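Local coordinates for protein tRNA dimethylallyltransferase (Staphylococcus epidermidis ATCC 12228, PDB 3D3Q) that probably transfers a dimethylallyl group from dimethylallyl diphosphate to adenine 37 of tRNAs that read codons beginning with uridine, at residues A[253-256]-A[261-264]. Numbering follows the deposited sequence.
Sequences VPVI and SMEN
At S261 the chain turns into the long helix 262-286, and V255 of the short helix 252-257 reaches it with a single methyl group. The case illustrates how an N-cap serine can deal with a polar helix start while an aliphatic methyl packs on the backbone beside it. V255 CG2 lies 3.9 Å from S261 C, so it is the backbone of the serine that is touched. The CB of S261 is directed away from V255, and its OG serves its own helix: as N-cap residue S261 offers OG to the backbone N of N264, 3.3 Å away, a weak capping bond with an angle of 155° at the hydrogen. One step on, the same methyl meets the start of the first turn, with V255 CG2 at 3.6 Å from the backbone N of M262 and at 3.7 Å from its CA. The torsion of V255 explains the reach, for a chi1 of 67° sets CG2 anti to the backbone N and carries it out to the opposing helix start. M262, a selenomethionine in this crystal, adds an apolar touch through the root of its side chain, its CB lying 4.2 Å from V255 CG2. V255 also touches I260 of the connecting loop and F227 of helix 226-235, whereas I256 packs on F227, V230 and V234 of that helix. The contact joins the short helix 252-257 to the N-terminal end of helix 262-286 across a short connection, at the periphery of the chain, away from the predicted ATP-binding loop and the regions thought to contact tRNA. Only 115 Å² is buried between the segments. With no polar bond between them, the contact is nondirectional van der Waals packing, and the helix N-terminus gets its cap from S261, not from V255.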
loop_
_atom_site.group_PDB
_atom_site.type_symbol
_atom_site.label_atom_id
_atom_site.label_comp_id
_atom_site.label_asym_id
_atom_site.label_seq_id
_atom_site.Cartn_x
_atom_site.Cartn_y
_atom_site.Cartn_z
ATOM N N VAL A 253 10.770 21.755 7.240
ATOM C CA VAL A 253 11.528 22.240 8.396
ATOM C C VAL A 253 12.557 23.296 7.994
ATOM O O VAL A 253 12.675 24.331 8.642
ATOM C CB VAL A 253 12.258 21.094 9.156
ATOM C CG1 VAL A 253 13.030 21.657 10.338
ATOM C CG2 VAL A 253 11.251 20.080 9.656
ATOM N N PRO A 254 13.311 23.049 6.908
ATOM C CA PRO A 254 14.328 23.997 6.436
ATOM C C PRO A 254 13.777 25.377 6.082
ATOM O O PRO A 254 14.408 26.398 6.356
ATOM C CB PRO A 254 14.922 23.289 5.214
ATOM C CG PRO A 254 14.778 21.853 5.562
ATOM C CD PRO A 254 13.375 21.805 6.123
ATOM N N VAL A 255 12.594 25.402 5.482
ATOM C CA VAL A 255 11.982 26.657 5.086
ATOM C C VAL A 255 11.551 27.478 6.311
ATOM O O VAL A 255 11.404 28.699 6.238
ATOM C CB VAL A 255 10.788 26.402 4.096
ATOM C CG1 VAL A 255 9.663 25.698 4.801
ATOM C CG2 VAL A 255 10.315 27.709 3.500
ATOM N N ILE A 256 11.388 26.804 7.441
ATOM C CA ILE A 256 11.003 27.468 8.674
ATOM C C ILE A 256 12.210 28.195 9.262
ATOM O O ILE A 256 12.076 29.133 10.054
ATOM C CB ILE A 256 10.504 26.465 9.709
ATOM C CG1 ILE A 256 9.332 25.683 9.141
ATOM C CG2 ILE A 256 10.064 27.182 10.963
ATOM C CD1 ILE A 256 8.799 24.630 10.104
ATOM N N SER A 261 13.694 28.250 0.148
ATOM C CA SER A 261 12.470 28.991 -0.195
ATOM C C SER A 261 11.256 28.085 -0.218
ATOM O O SER A 261 11.370 26.896 -0.479
ATOM C CB SER A 261 12.620 29.674 -1.559
ATOM O OG SER A 261 12.752 28.724 -2.592
HETATM N N MSE A 262 10.091 28.656 0.054
HETATM C CA MSE A 262 8.861 27.882 0.062
HETATM C C MSE A 262 8.645 27.208 -1.289
HETATM O O MSE A 262 8.284 26.033 -1.355
HETATM C CB MSE A 262 7.670 28.788 0.391
HETATM C CG MSE A 262 6.320 28.074 0.508
HETATM SE SE MSE A 262 6.116 27.011 2.133
HETATM C CE MSE A 262 6.900 25.376 1.464
ATOM N N GLU A 263 8.876 27.954 -2.364
ATOM C CA GLU A 263 8.697 27.432 -3.718
ATOM C C GLU A 263 9.506 26.169 -3.957
ATOM O O GLU A 263 8.955 25.108 -4.257
ATOM C CB GLU A 263 9.092 28.493 -4.747
ATOM C CG GLU A 263 8.170 29.707 -4.745
ATOM C CD GLU A 263 8.612 30.819 -3.805
ATOM O OE1 GLU A 263 7.826 31.778 -3.635
ATOM O OE2 GLU A 263 9.739 30.749 -3.260
ATOM N N ASN A 264 10.822 26.308 -3.824
ATOM C CA ASN A 264 11.757 25.206 -4.004
ATOM C C ASN A 264 11.408 23.994 -3.129
ATOM O O ASN A 264 11.410 22.850 -3.598
ATOM C CB ASN A 264 13.175 25.695 -3.711
ATOM C CG ASN A 264 13.711 26.587 -4.816
ATOM O OD1 ASN A 264 14.815 27.113 -4.727
ATOM N ND2 ASN A 264 12.925 26.751 -5.881
#